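PDB 6YJO: FAD-binding PCMH-type domain-containing protein, which probably acts as a flavin-dependent oxidoreductase of the oxygen-dependent FAD-linked family, carrying its FAD cofactor covalently bound. Local coordinates for residues K271-M275 with Q287-Y291. Numbering follows the deposited sequence.
Sequences KELNM and QGVYY
Asn274 and Val289 face each other as the hydrogen-bonded pair of two antiparallel strands, with Asn274 N to Val289 O and Val289 N to Asn274 O both 2.8 Å. Beyond them, Tyr291 N reaches Glu272 O at 3.1 Å, and this bond carries the pairing past the regular strands. The Asn274 amide, its CG turned to the backbone N side (chi1 -61°), reaches across to Val289 O and the Tyr291 ring. ND2 gives a weak bond to Val289 O, which thus takes two donors. ND2 also lies 3.3 Å from Tyr291 CE2, with amide and ring planes 76° apart, and its stronger partner is Thr182 OG1. Val289 CG1 sits over one face of the Tyr291 ring, displaced toward the rim, and the Tyr291 hydroxyl is hydrogen-bonded to Phe178 O. On the other side of the sheet, Leu273 CB meets the Tyr290 ring in plane at its edge, 3.9 Å from Tyr290 CD1, and helices 252-268 and 294-308 cover Leu273. The Asn274-Val289 pair and the Leu273-Tyr290 contact are buried and close. Partly exposed Glu272 is looser: CB touches Tyr290 CE1 at 3.7 Å, but the chain bends at chi2 (82°) and takes the carboxylate away from the partner strand, to a salt bridge from Glu272 OE2 to Lys271 NZ (3.6 Å). The strands form a beta hairpin within the seven-stranded antiparallel sheet, its Asn274 end near FAD-binding Tyr176.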
ATOM      1  N   LYS A 271      -2.909   2.682  22.115  1.00 64.19           N
ATOM      2  CA  LYS A 271      -2.377   2.014  20.934  1.00 61.49           C
ATOM      3  C   LYS A 271      -3.223   0.815  20.522  1.00 59.09           C
ATOM      4  O   LYS A 271      -3.132   0.379  19.371  1.00 57.22           O
ATOM      5  CB  LYS A 271      -0.928   1.581  21.177  1.00 63.00           C
ATOM      6  CG  LYS A 271      -0.769   0.330  22.020  1.00 65.83           C
ATOM      7  CD  LYS A 271       0.693   0.085  22.355  1.00 67.26           C
ATOM      8  CE  LYS A 271       0.854  -1.053  23.343  1.00 69.11           C
ATOM      9  NZ  LYS A 271       0.191  -0.744  24.643  1.00 72.21           N
ATOM     10  N   GLU A 272      -4.043   0.278  21.429  1.00 59.22           N
ATOM     11  CA  GLU A 272      -4.971  -0.790  21.071  1.00 57.00           C
ATOM     12  C   GLU A 272      -6.046  -0.336  20.092  1.00 52.05           C
ATOM     13  O   GLU A 272      -6.772  -1.184  19.562  1.00 49.23           O
ATOM     14  CB  GLU A 272      -5.650  -1.353  22.327  1.00 61.14           C
ATOM     15  CG  GLU A 272      -4.812  -2.361  23.111  1.00 64.02           C
ATOM     16  CD  GLU A 272      -3.804  -1.705  24.035  1.00 67.67           C
ATOM     17  OE1 GLU A 272      -3.857  -0.467  24.189  1.00 68.24           O
ATOM     18  OE2 GLU A 272      -2.960  -2.428  24.611  1.00 69.18           O
ATOM     19  N   LEU A 273      -6.154   0.963  19.831  1.00 51.62           N
ATOM     20  CA  LEU A 273      -7.239   1.528  19.041  1.00 51.57           C
ATOM     21  C   LEU A 273      -6.744   1.887  17.644  1.00 49.58           C
ATOM     22  O   LEU A 273      -5.707   2.543  17.498  1.00 49.26           O
ATOM     23  CB  LEU A 273      -7.805   2.764  19.741  1.00 55.75           C
ATOM     24  CG  LEU A 273      -8.939   3.519  19.050  1.00 59.21           C
ATOM     25  CD1 LEU A 273     -10.213   2.690  18.999  1.00 60.68           C
ATOM     26  CD2 LEU A 273      -9.179   4.832  19.773  1.00 62.16           C
ATOM     27  N   ASN A 274      -7.487   1.455  16.626  1.00 48.93           N
ATOM     28  CA  ASN A 274      -7.182   1.736  15.227  1.00 49.82           C
ATOM     29  C   ASN A 274      -8.416   2.350  14.580  1.00 49.87           C
ATOM     30  O   ASN A 274      -9.517   1.812  14.717  1.00 51.18           O
ATOM     31  CB  ASN A 274      -6.768   0.459  14.491  1.00 50.14           C
ATOM     32  CG  ASN A 274      -5.524  -0.178  15.086  1.00 52.06           C
ATOM     33  OD1 ASN A 274      -4.416   0.035  14.600  1.00 50.86           O
ATOM     34  ND2 ASN A 274      -5.705  -0.966  16.145  1.00 53.81           N
ATOM     35  N   MET A 275      -8.238   3.465  13.872  1.00 48.98           N
ATOM     36  CA  MET A 275      -9.381   4.245  13.415  1.00 50.20           C
ATOM     37  C   MET A 275      -9.109   4.869  12.056  1.00 46.28           C
ATOM     38  O   MET A 275      -7.966   5.185  11.719  1.00 46.73           O
ATOM     39  CB  MET A 275      -9.719   5.353  14.418  1.00 55.02           C
ATOM     40  CG  MET A 275     -11.203   5.608  14.572  1.00 59.40           C
ATOM     41  SD  MET A 275     -11.573   6.655  15.989  1.00 65.58           S
ATOM     42  CE  MET A 275     -11.225   8.269  15.302  1.00 63.92           C
ATOM     43  N   GLN A 287     -14.921   4.436  11.526  1.00 57.63           N
ATOM     44  CA  GLN A 287     -14.864   2.989  11.660  1.00 56.81           C
ATOM     45  C   GLN A 287     -13.431   2.566  11.958  1.00 54.34           C
ATOM     46  O   GLN A 287     -12.477   3.177  11.469  1.00 52.13           O
ATOM     47  CB  GLN A 287     -15.362   2.305  10.381  1.00 56.75           C
ATOM     48  CG  GLN A 287     -14.483   2.571   9.152  1.00 56.88           C
ATOM     49  CD  GLN A 287     -15.174   2.242   7.841  1.00 57.40           C
ATOM     50  OE1 GLN A 287     -16.382   2.021   7.802  1.00 58.54           O
ATOM     51  NE2 GLN A 287     -14.404   2.208   6.756  1.00 57.92           N
ATOM     52  N   GLY A 288     -13.285   1.501  12.737  1.00 51.67           N
ATOM     53  CA  GLY A 288     -11.964   1.025  13.089  1.00 50.38           C
ATOM     54  C   GLY A 288     -12.014  -0.296  13.821  1.00 50.40           C
ATOM     55  O   GLY A 288     -13.006  -1.024  13.749  1.00 50.96           O
ATOM     56  N   VAL A 289     -10.921  -0.601  14.526  1.00 49.28           N
ATOM     57  CA  VAL A 289     -10.772  -1.857  15.253  1.00 51.00           C
ATOM     58  C   VAL A 289     -10.081  -1.579  16.581  1.00 52.87           C
ATOM     59  O   VAL A 289      -9.051  -0.898  16.622  1.00 54.71           O
ATOM     60  CB  VAL A 289      -9.968  -2.901  14.453  1.00 50.53           C
ATOM     61  CG1 VAL A 289      -9.718  -4.136  15.317  1.00 51.55           C
ATOM     62  CG2 VAL A 289     -10.688  -3.277  13.162  1.00 48.85           C
ATOM     63  N   TYR A 290     -10.643  -2.111  17.663  1.00 53.63           N
ATOM     64  CA  TYR A 290     -10.040  -2.047  18.989  1.00 54.93           C
ATOM     65  C   TYR A 290      -9.721  -3.466  19.437  1.00 54.57           C
ATOM     66  O   TYR A 290     -10.627  -4.292  19.588  1.00 55.82           O
ATOM     67  CB  TYR A 290     -10.976  -1.367  19.992  1.00 56.68           C
ATOM     68  CG  TYR A 290     -10.371  -1.187  21.366  1.00 59.54           C
ATOM     69  CD1 TYR A 290      -9.565  -0.092  21.651  1.00 59.62           C
ATOM     70  CD2 TYR A 290     -10.607  -2.111  22.383  1.00 61.63           C
ATOM     71  CE1 TYR A 290      -9.006   0.076  22.905  1.00 61.90           C
ATOM     72  CE2 TYR A 290     -10.055  -1.948  23.643  1.00 63.24           C
ATOM     73  CZ  TYR A 290      -9.257  -0.854  23.899  1.00 62.71           C
ATOM     74  OH  TYR A 290      -8.700  -0.684  25.146  1.00 62.48           O
ATOM     75  N   TYR A 291      -8.437  -3.752  19.633  1.00 53.42           N
ATOM     76  CA  TYR A 291      -8.006  -5.069  20.096  1.00 53.76           C
ATOM     77  C   TYR A 291      -8.213  -5.125  21.604  1.00 56.99           C
ATOM     78  O   TYR A 291      -7.322  -4.830  22.405  1.00 56.95           O
ATOM     79  CB  TYR A 291      -6.565  -5.334  19.680  1.00 52.46           C
ATOM     80  CG  TYR A 291      -6.421  -5.314  18.175  1.00 51.62           C
ATOM     81  CD1 TYR A 291      -6.941  -6.345  17.400  1.00 51.47           C
ATOM     82  CD2 TYR A 291      -5.806  -4.251  17.525  1.00 49.61           C
ATOM     83  CE1 TYR A 291      -6.836  -6.326  16.026  1.00 49.91           C
ATOM     84  CE2 TYR A 291      -5.697  -4.226  16.148  1.00 47.13           C
ATOM     85  CZ  TYR A 291      -6.213  -5.266  15.404  1.00 48.75           C
ATOM     86  OH  TYR A 291      -6.109  -5.248  14.029  1.00 49.21           O
TER